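Local coordinates for protein geobacter metallireducens SMUG1 (Geobacter metallireducens, PDB 5H9I) that belongs to the uracil-DNA glycosylase superfamily and holds a xanthine molecule in the pocket of its alpha/beta fold, at residues V72-V77 with R109-G114; Y31-Y36 with W65-T70; G59-P64 with L143-A148. All blocks are in the same frame, centred on the assembly; numbering follows the deposited sequence.

Contact 1: residues V72-V77 with R109-G114; sequences VPFGEV and RSEVSG. With XAN (xanthine), chain B.
Phe74 and Glu111 meet around the bound xanthine, with Phe74 CA 3.9 Å from Glu111 OE1. The Phe74 ring lies face to face with the purine, xanthine N1 standing 3.6 Å above its plane and displaced toward the rim, while Phe74 N donates to xanthine O2 at 2.8 Å. Glu111 OE1 accepts from xanthine N9 at 2.9 Å; Ser113 CB packs against xanthine C8. In the next shell, Glu111 is the N-cap of helix 112-125. Gly114, without a CB, passes the edge of the Phe74 ring, its CA making a close CH...O contact of 3.1 Å with Phe74 O. Farther out, Glu76 CG, anti to its backbone N (chi1 -174°), is carried to 3.6 Å from Glu111 N. Ser110 OG donates to Glu76 OE2 at 2.6 Å, on the anti side of the carboxylate and 25° out of its plane; Glu76 OE1 caps helix 77-84 at Val79 N. A water joins Val77 N, Arg109 O and Glu111 N. Xanthine is thus gripped by a backbone N-H and a carboxylate, with the Phe74 ring over its face. Because Glu111 OE1 also takes a weak bond from Gly114 N, helix start and ligand meet at one oxygen.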
loop_
_atom_site.group_PDB
_atom_site.type_symbol
_atom_site.label_atom_id
_atom_site.label_comp_id
_atom_site.label_asym_id
_atom_site.label_seq_id
_atom_site.Cartn_x
_atom_site.Cartn_y
_atom_site.Cartn_z
ATOM N N VAL A 72 -5.328 -5.168 -2.585
ATOM C CA VAL A 72 -3.929 -5.339 -2.825
ATOM C C VAL A 72 -3.248 -4.054 -3.061
ATOM O O VAL A 72 -3.814 -3.237 -3.816
ATOM C CB VAL A 72 -3.736 -6.249 -3.996
ATOM C CG1 VAL A 72 -2.261 -6.373 -4.384
ATOM C CG2 VAL A 72 -4.331 -7.641 -3.733
ATOM N N PRO A 73 -2.135 -3.696 -2.401
ATOM C CA PRO A 73 -1.442 -2.415 -2.685
ATOM C C PRO A 73 -1.152 -2.228 -4.177
ATOM O O PRO A 73 -0.778 -3.150 -4.887
ATOM C CB PRO A 73 -0.111 -2.495 -1.897
ATOM C CG PRO A 73 -0.347 -3.623 -0.937
ATOM C CD PRO A 73 -1.379 -4.559 -1.484
ATOM N N PHE A 74 -1.435 -0.980 -4.617
ATOM C CA PHE A 74 -1.306 -0.647 -6.076
ATOM C C PHE A 74 -2.049 -1.620 -6.951
ATOM O O PHE A 74 -1.698 -1.882 -8.058
ATOM C CB PHE A 74 0.211 -0.586 -6.453
ATOM C CG PHE A 74 0.962 0.566 -5.808
ATOM C CD1 PHE A 74 0.974 1.840 -6.434
ATOM C CD2 PHE A 74 1.606 0.394 -4.610
ATOM C CE1 PHE A 74 1.712 2.827 -5.862
ATOM C CE2 PHE A 74 2.331 1.400 -4.047
ATOM C CZ PHE A 74 2.369 2.590 -4.685
ATOM N N GLY A 75 -3.169 -2.166 -6.424
ATOM C CA GLY A 75 -3.760 -3.355 -6.951
ATOM C C GLY A 75 -4.754 -3.118 -8.069
ATOM O O GLY A 75 -5.952 -3.341 -7.910
ATOM N N GLU A 76 -4.226 -2.747 -9.200
ATOM C CA GLU A 76 -5.001 -2.596 -10.439
ATOM C C GLU A 76 -5.688 -3.956 -10.664
ATOM O O GLU A 76 -5.065 -5.039 -10.573
ATOM C CB GLU A 76 -4.121 -2.166 -11.577
ATOM C CG GLU A 76 -4.922 -1.851 -12.903
ATOM C CD GLU A 76 -4.594 -2.723 -14.042
ATOM O OE1 GLU A 76 -3.843 -3.757 -13.947
ATOM O OE2 GLU A 76 -5.130 -2.433 -15.171
ATOM N N VAL A 77 -6.955 -3.959 -11.093
ATOM C CA VAL A 77 -7.728 -5.176 -11.142
ATOM C C VAL A 77 -7.123 -6.207 -12.028
ATOM O O VAL A 77 -6.966 -7.382 -11.626
ATOM C CB VAL A 77 -9.251 -4.868 -11.492
ATOM C CG1 VAL A 77 -10.016 -6.150 -11.672
ATOM C CG2 VAL A 77 -9.825 -3.977 -10.426
ATOM N N ARG A 109 -12.415 0.405 -14.073
ATOM C CA ARG A 109 -11.379 1.455 -14.138
ATOM C C ARG A 109 -10.041 0.701 -13.912
ATOM O O ARG A 109 -10.015 -0.233 -13.075
ATOM C CB ARG A 109 -11.502 2.418 -12.994
ATOM C CG ARG A 109 -12.722 3.313 -12.967
ATOM C CD ARG A 109 -12.569 4.551 -13.874
ATOM N NE ARG A 109 -13.826 5.270 -13.687
ATOM C CZ ARG A 109 -14.962 5.016 -14.348
ATOM N NH1 ARG A 109 -16.045 5.724 -14.059
ATOM N NH2 ARG A 109 -15.027 4.093 -15.315
ATOM N N SER A 110 -9.075 1.012 -14.759
ATOM C CA SER A 110 -7.673 0.644 -14.554
ATOM C C SER A 110 -6.878 1.729 -13.868
ATOM O O SER A 110 -6.662 2.861 -14.398
ATOM C CB SER A 110 -7.006 0.247 -15.835
ATOM O OG SER A 110 -5.639 0.049 -15.723
ATOM N N GLU A 111 -6.301 1.463 -12.746
ATOM C CA GLU A 111 -5.451 2.413 -12.109
ATOM C C GLU A 111 -4.085 2.489 -12.781
ATOM O O GLU A 111 -3.395 1.451 -12.840
ATOM C CB GLU A 111 -5.222 2.040 -10.624
ATOM C CG GLU A 111 -4.376 3.078 -9.915
ATOM C CD GLU A 111 -3.928 2.588 -8.548
ATOM O OE1 GLU A 111 -2.770 2.224 -8.345
ATOM O OE2 GLU A 111 -4.807 2.612 -7.611
ATOM N N VAL A 112 -3.660 3.681 -13.250
ATOM C CA VAL A 112 -2.434 3.827 -13.940
ATOM C C VAL A 112 -1.224 3.491 -13.056
ATOM O O VAL A 112 -0.284 2.806 -13.480
ATOM C CB VAL A 112 -2.242 5.249 -14.571
ATOM C CG1 VAL A 112 -0.945 5.420 -15.325
ATOM C CG2 VAL A 112 -3.443 5.448 -15.553
ATOM N N SER A 113 -1.256 4.071 -11.906
ATOM C CA SER A 113 -0.156 3.919 -10.933
ATOM C C SER A 113 0.180 2.466 -10.683
ATOM O O SER A 113 1.324 2.023 -10.920
ATOM C CB SER A 113 -0.449 4.601 -9.621
ATOM O OG SER A 113 -0.465 5.999 -9.720
ATOM N N GLY A 114 -0.812 1.697 -10.316
ATOM C CA GLY A 114 -0.556 0.250 -10.035
ATOM C C GLY A 114 -0.293 -0.540 -11.262
ATOM O O GLY A 114 0.510 -1.497 -11.338
HETATM N N9 XAN B . -2.016 3.998 -6.149
HETATM C C4 XAN B . -1.689 3.469 -5.003
HETATM N N3 XAN B . -1.945 2.313 -4.396
HETATM C C2 XAN B . -1.473 2.088 -3.253
HETATM O O2 XAN B . -1.764 1.056 -2.704
HETATM N N1 XAN B . -0.646 2.933 -2.620
HETATM C C6 XAN B . -0.292 4.081 -3.112
HETATM O O6 XAN B . 0.420 4.896 -2.514
HETATM C C5 XAN B . -0.845 4.429 -4.346
HETATM N N7 XAN B . -0.725 5.489 -5.131
HETATM C C8 XAN B . -1.428 5.226 -6.221
HETATM O O HOH W 1 -7.940 -1.024 -11.386
#

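Contact 2: residues Y31-Y36 with W65-T70; sequences YNPLLY and WGMAQT
Tyr36 reaches across to the short helix 67-70 and donates its phenol proton to Ala68 O, with Tyr36 OH and Ala68 O 2.7 Å apart. The acceptor lies in the plane of the ring, at its edge, and the hydroxyl approaches in the carbonyl plane on a lone pair, at a C=O...O angle of 120°. Tyr36 CG sits between the backbone N and the carbonyl carbon (chi1 68°). Within its own helix, Pro33 CA lies 3.5 Å above the centre of one face of the Tyr36 ring. This is the close part of the contact, and Pro33 adds to it by laying CB 3.7 Å from Met67 O. Looser packing follows on the Met67 side. Pro33 CG and Met67 CG are 4.5 Å apart, and Leu34 CD2 comes only to 4.3 Å from Met67 CE, at the end of an extended side chain that also touches the xanthine. Leu34 and Met67 both pack on His41 of helix 38-48. Asn32 caps helix 33-36, its OD1 accepting from Leu34 N at 3.0 Å with the donor 45° out of the carbonyl plane. The single hydrogen bond across a buried, mostly apolar contact gives the two helical turns one directional link, and it satisfies the Tyr36 hydroxyl and the Ala68 carbonyl together.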
loop_
_atom_site.group_PDB
_atom_site.type_symbol
_atom_site.label_atom_id
_atom_site.label_comp_id
_atom_site.label_asym_id
_atom_site.label_seq_id
_atom_site.Cartn_x
_atom_site.Cartn_y
_atom_site.Cartn_z
ATOM N N TYR A 31 -12.935 4.565 3.982
ATOM C CA TYR A 31 -12.991 3.199 3.510
ATOM C C TYR A 31 -11.822 2.374 4.081
ATOM O O TYR A 31 -10.744 2.794 4.013
ATOM C CB TYR A 31 -12.844 3.131 1.988
ATOM C CG TYR A 31 -13.930 3.696 1.073
ATOM C CD1 TYR A 31 -14.981 4.434 1.547
ATOM C CD2 TYR A 31 -13.861 3.477 -0.256
ATOM C CE1 TYR A 31 -15.933 4.929 0.685
ATOM C CE2 TYR A 31 -14.800 3.966 -1.129
ATOM C CZ TYR A 31 -15.840 4.681 -0.643
ATOM O OH TYR A 31 -16.766 5.162 -1.506
ATOM N N ASN A 32 -12.099 1.188 4.571
ATOM C CA ASN A 32 -11.062 0.274 5.104
ATOM C C ASN A 32 -11.110 -1.104 4.412
ATOM O O ASN A 32 -11.828 -2.033 4.800
ATOM C CB ASN A 32 -11.202 0.117 6.579
ATOM C CG ASN A 32 -10.052 -0.628 7.172
ATOM O OD1 ASN A 32 -9.167 -1.089 6.429
ATOM N ND2 ASN A 32 -10.003 -0.595 8.511
ATOM N N PRO A 33 -10.342 -1.250 3.306
ATOM C CA PRO A 33 -10.313 -2.465 2.509
ATOM C C PRO A 33 -9.813 -3.671 3.363
ATOM O O PRO A 33 -10.023 -4.812 2.939
ATOM C CB PRO A 33 -9.443 -2.151 1.294
ATOM C CG PRO A 33 -8.929 -0.853 1.602
ATOM C CD PRO A 33 -9.589 -0.144 2.673
ATOM N N LEU A 34 -9.150 -3.405 4.491
ATOM C CA LEU A 34 -8.748 -4.517 5.352
ATOM C C LEU A 34 -9.933 -5.213 5.864
ATOM O O LEU A 34 -9.848 -6.412 6.225
ATOM C CB LEU A 34 -7.881 -4.047 6.536
ATOM C CG LEU A 34 -6.652 -3.286 6.231
ATOM C CD1 LEU A 34 -5.782 -2.983 7.444
ATOM C CD2 LEU A 34 -5.787 -3.980 5.156
ATOM N N LEU A 35 -11.079 -4.538 5.906
ATOM C CA LEU A 35 -12.325 -5.133 6.373
ATOM C C LEU A 35 -13.205 -5.623 5.252
ATOM O O LEU A 35 -13.732 -6.732 5.314
ATOM C CB LEU A 35 -13.054 -4.124 7.244
ATOM C CG LEU A 35 -12.332 -3.528 8.412
ATOM C CD1 LEU A 35 -13.170 -2.502 9.202
ATOM C CD2 LEU A 35 -11.930 -4.611 9.351
ATOM N N TYR A 36 -13.403 -4.837 4.214
ATOM C CA TYR A 36 -14.308 -5.230 3.153
ATOM C C TYR A 36 -13.720 -6.035 2.002
ATOM O O TYR A 36 -14.414 -6.591 1.238
ATOM C CB TYR A 36 -15.092 -4.002 2.635
ATOM C CG TYR A 36 -14.314 -2.958 1.895
ATOM C CD1 TYR A 36 -13.914 -3.180 0.608
ATOM C CD2 TYR A 36 -14.041 -1.756 2.455
ATOM C CE1 TYR A 36 -13.239 -2.226 -0.085
ATOM C CE2 TYR A 36 -13.381 -0.786 1.760
ATOM C CZ TYR A 36 -12.962 -1.033 0.498
ATOM O OH TYR A 36 -12.324 -0.077 -0.188
ATOM N N TRP A 65 -9.305 3.038 -7.357
ATOM C CA TRP A 65 -9.557 2.040 -8.348
ATOM C C TRP A 65 -8.605 0.837 -8.287
ATOM O O TRP A 65 -8.754 -0.097 -9.047
ATOM C CB TRP A 65 -9.531 2.617 -9.809
ATOM C CG TRP A 65 -10.180 3.976 -9.963
ATOM C CD1 TRP A 65 -9.600 5.125 -10.449
ATOM C CD2 TRP A 65 -11.482 4.337 -9.532
ATOM N NE1 TRP A 65 -10.477 6.173 -10.339
ATOM C CE2 TRP A 65 -11.654 5.698 -9.828
ATOM C CE3 TRP A 65 -12.523 3.614 -9.022
ATOM C CZ2 TRP A 65 -12.816 6.376 -9.561
ATOM C CZ3 TRP A 65 -13.717 4.320 -8.718
ATOM C CH2 TRP A 65 -13.806 5.683 -9.023
ATOM N N GLY A 66 -7.775 0.886 -7.229
ATOM C CA GLY A 66 -6.763 -0.161 -7.059
ATOM C C GLY A 66 -6.999 -0.922 -5.775
ATOM O O GLY A 66 -7.924 -1.720 -5.701
ATOM N N MET A 67 -6.220 -0.575 -4.753
ATOM C CA MET A 67 -6.344 -1.315 -3.457
ATOM C C MET A 67 -7.796 -1.149 -2.863
ATOM O O MET A 67 -8.278 -2.030 -2.199
ATOM C CB MET A 67 -5.298 -0.882 -2.436
ATOM C CG MET A 67 -5.484 -1.609 -1.182
ATOM S SD MET A 67 -4.032 -1.515 -0.124
ATOM C CE MET A 67 -4.569 -2.332 1.375
ATOM N N ALA A 68 -8.432 0.014 -3.146
ATOM C CA ALA A 68 -9.828 0.202 -2.571
ATOM C C ALA A 68 -10.746 -0.772 -3.195
ATOM O O ALA A 68 -11.887 -0.929 -2.663
ATOM C CB ALA A 68 -10.269 1.612 -2.767
ATOM N N GLN A 69 -10.451 -1.379 -4.347
ATOM C CA GLN A 69 -11.235 -2.353 -5.053
ATOM C C GLN A 69 -10.813 -3.777 -4.776
ATOM O O GLN A 69 -11.644 -4.708 -4.694
ATOM C CB GLN A 69 -11.290 -2.138 -6.558
ATOM C CG GLN A 69 -11.661 -0.740 -6.992
ATOM C CD GLN A 69 -13.159 -0.397 -6.787
ATOM O OE1 GLN A 69 -13.972 -1.305 -6.916
ATOM N NE2 GLN A 69 -13.452 0.780 -6.448
ATOM N N THR A 70 -9.484 -4.025 -4.697
ATOM C CA THR A 70 -8.988 -5.395 -4.722
ATOM C C THR A 70 -8.412 -5.809 -3.399
ATOM O O THR A 70 -8.090 -7.020 -3.217
ATOM C CB THR A 70 -7.875 -5.485 -5.825
ATOM O OG1 THR A 70 -6.788 -4.665 -5.461
ATOM C CG2 THR A 70 -8.390 -5.276 -7.200
#

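Contact 3: residues G59-P64 with L143-A148; sequences GMNPGP and LLFLTA. With XAN (xanthine), chain B.
Asn61 CG lies between its backbone N and carbonyl carbon (chi1 81°), and a chi2 of -49° turns the amide so that ND2 faces Leu143 O. The resulting hydrogen bond between Asn61 ND2 and Leu143 O is 2.9 Å long and almost straight, 177° at the hydrogen. It lies in the carbonyl plane and almost in the amide plane of Asn61, so the flat amide and the acceptor are well matched. The same nitrogen also donates to a water, which in turn accepts from Phe145 N; Asn61 is thereby tied to the backbone of 143-148 twice, once directly and once through solvent. Beside the amide, Pro62 rests its CD 3.6 Å from Leu143 O, adding an apolar neighbour to that carbonyl. With CG anti to the backbone N, Leu144 turns its CD1 branch to the 59-64 loop. CD1 comes within 3.1 Å of Pro62 O, a tight approach, and packs more loosely against both prolines, 4.4 Å from Pro62 CB and 4.2 Å from Pro64 CD. The other end of 59-64 serves the ligand: Met60 N donates to xanthine O6 at 2.9 Å, and Asn61 N adds a weak bond to the same oxygen. Asn61 thus offers its backbone to the pocket and its side chain to the residues leading into strand 144-146. In the fold, 59-64 leaves strand 55-59 of the parallel sheet and leads toward helix 67-70. Strand 144-146 is the middle strand of the small antiparallel sheet, between 29-31 and 152-153, and Leu143 and Phe145 pack on Leu166 of helix 160-181.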
loop_
_atom_site.group_PDB
_atom_site.type_symbol
_atom_site.label_atom_id
_atom_site.label_comp_id
_atom_site.label_asym_id
_atom_site.label_seq_id
_atom_site.Cartn_x
_atom_site.Cartn_y
_atom_site.Cartn_z
ATOM N N GLY A 59 3.934 2.091 -0.006
ATOM C CA GLY A 59 3.122 3.190 -0.588
ATOM C C GLY A 59 2.485 4.000 0.508
ATOM O O GLY A 59 2.664 3.732 1.651
ATOM N N MET A 60 1.719 4.943 0.110
ATOM C CA MET A 60 1.063 5.840 1.042
ATOM C C MET A 60 -0.291 5.320 1.454
ATOM O O MET A 60 -0.495 4.996 2.568
ATOM C CB MET A 60 0.940 7.234 0.405
ATOM C CG MET A 60 0.174 8.271 1.247
ATOM S SD MET A 60 0.104 9.995 0.442
ATOM C CE MET A 60 -1.044 9.574 -0.800
ATOM N N ASN A 61 -1.243 5.284 0.540
ATOM C CA ASN A 61 -2.549 4.789 0.860
ATOM C C ASN A 61 -3.295 4.392 -0.427
ATOM O O ASN A 61 -2.795 4.674 -1.487
ATOM C CB ASN A 61 -3.384 5.785 1.759
ATOM C CG ASN A 61 -4.050 6.898 0.983
ATOM O OD1 ASN A 61 -3.435 7.588 0.151
ATOM N ND2 ASN A 61 -5.338 7.111 1.284
ATOM N N PRO A 62 -4.418 3.680 -0.328
ATOM C CA PRO A 62 -5.036 3.168 -1.554
ATOM C C PRO A 62 -5.493 4.186 -2.558
ATOM O O PRO A 62 -5.876 5.323 -2.169
ATOM C CB PRO A 62 -6.288 2.494 -1.019
ATOM C CG PRO A 62 -5.900 1.979 0.378
ATOM C CD PRO A 62 -5.057 3.136 0.888
ATOM N N GLY A 63 -5.414 3.847 -3.838
ATOM C CA GLY A 63 -6.146 4.620 -4.837
ATOM C C GLY A 63 -7.504 4.002 -4.911
ATOM O O GLY A 63 -7.771 2.807 -4.665
ATOM N N PRO A 64 -8.470 4.862 -5.252
ATOM C CA PRO A 64 -9.853 4.376 -5.371
ATOM C C PRO A 64 -10.109 3.230 -6.296
ATOM O O PRO A 64 -11.087 2.464 -6.094
ATOM C CB PRO A 64 -10.602 5.673 -5.871
ATOM C CG PRO A 64 -9.508 6.408 -6.566
ATOM C CD PRO A 64 -8.328 6.254 -5.646
ATOM N N LEU A 143 -6.326 3.068 4.741
ATOM C CA LEU A 143 -7.636 3.750 4.622
ATOM C C LEU A 143 -7.656 4.682 3.468
ATOM O O LEU A 143 -6.623 5.345 3.184
ATOM C CB LEU A 143 -7.797 4.528 5.890
ATOM C CG LEU A 143 -7.883 3.780 7.182
ATOM C CD1 LEU A 143 -8.021 4.766 8.349
ATOM C CD2 LEU A 143 -8.914 2.685 7.210
ATOM N N LEU A 144 -8.832 4.843 2.837
ATOM C CA LEU A 144 -9.096 5.879 1.834
ATOM C C LEU A 144 -10.071 6.930 2.481
ATOM O O LEU A 144 -10.970 6.504 3.154
ATOM C CB LEU A 144 -9.754 5.257 0.639
ATOM C CG LEU A 144 -9.980 6.136 -0.549
ATOM C CD1 LEU A 144 -8.774 6.140 -1.458
ATOM C CD2 LEU A 144 -11.186 5.777 -1.374
ATOM N N PHE A 145 -9.735 8.214 2.382
ATOM C CA PHE A 145 -10.476 9.296 2.976
ATOM C C PHE A 145 -11.138 10.103 1.855
ATOM O O PHE A 145 -10.470 10.525 0.887
ATOM C CB PHE A 145 -9.507 10.166 3.799
ATOM C CG PHE A 145 -8.799 9.442 4.863
ATOM C CD1 PHE A 145 -9.365 9.248 6.105
ATOM C CD2 PHE A 145 -7.500 9.052 4.640
ATOM C CE1 PHE A 145 -8.678 8.597 7.113
ATOM C CE2 PHE A 145 -6.806 8.364 5.643
ATOM C CZ PHE A 145 -7.379 8.182 6.853
ATOM N N LEU A 146 -12.434 10.387 2.013
ATOM C CA LEU A 146 -13.147 11.224 1.036
ATOM C C LEU A 146 -13.909 12.376 1.708
ATOM O O LEU A 146 -14.373 12.216 2.810
ATOM C CB LEU A 146 -14.165 10.365 0.274
ATOM C CG LEU A 146 -13.722 9.059 -0.380
ATOM C CD1 LEU A 146 -14.922 8.238 -0.881
ATOM C CD2 LEU A 146 -12.722 9.284 -1.487
ATOM N N THR A 147 -14.015 13.472 0.947
ATOM C CA THR A 147 -14.906 14.554 1.342
ATOM C C THR A 147 -16.331 14.132 1.136
ATOM O O THR A 147 -16.641 13.133 0.452
ATOM C CB THR A 147 -14.661 15.770 0.461
ATOM O OG1 THR A 147 -15.073 15.494 -0.891
ATOM C CG2 THR A 147 -13.167 16.177 0.501
ATOM N N ALA A 148 -17.230 14.963 1.649
ATOM C CA ALA A 148 -18.658 14.698 1.414
ATOM C C ALA A 148 -19.019 14.685 -0.068
ATOM O O ALA A 148 -19.979 14.038 -0.463
ATOM C CB ALA A 148 -19.491 15.799 2.160
HETATM N N9 XAN B . -2.016 3.998 -6.149
HETATM C C4 XAN B . -1.689 3.469 -5.003
HETATM N N3 XAN B . -1.945 2.313 -4.396
HETATM C C2 XAN B . -1.473 2.088 -3.253
HETATM O O2 XAN B . -1.764 1.056 -2.704
HETATM N N1 XAN B . -0.646 2.933 -2.620
HETATM C C6 XAN B . -0.292 4.081 -3.112
HETATM O O6 XAN B . 0.420 4.896 -2.514
HETATM C C5 XAN B . -0.845 4.429 -4.346
HETATM N N7 XAN B . -0.725 5.489 -5.131
HETATM C C8 XAN B . -1.428 5.226 -6.221
HETATM O O HOH W 2 -7.493 8.876 0.659
#

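From the N terminus, 31-36 comes first and meets 65-70, so contact 2 closes a loop containing helix 38-48 and strand 55-59. Within that loop lies 59-64, which pairs far ahead with 143-148; contacts 2 and 3 therefore cross, joined where Tyr31 N meets Leu144 O and Gln69 NE2 meets Pro64 O. Contact 1 follows contact 2 in series and closes a loop through helix 77-84, lying wholly within the longer span that contact 3 closes. Gly75 O meets Thr70 OG1 where contacts 1 and 2 adjoin. Contacts 1 and 3 both reach the xanthine, from helix 112-125 and from the loop after strand 55-59, and contact 3 links that loop to the antiparallel sheet.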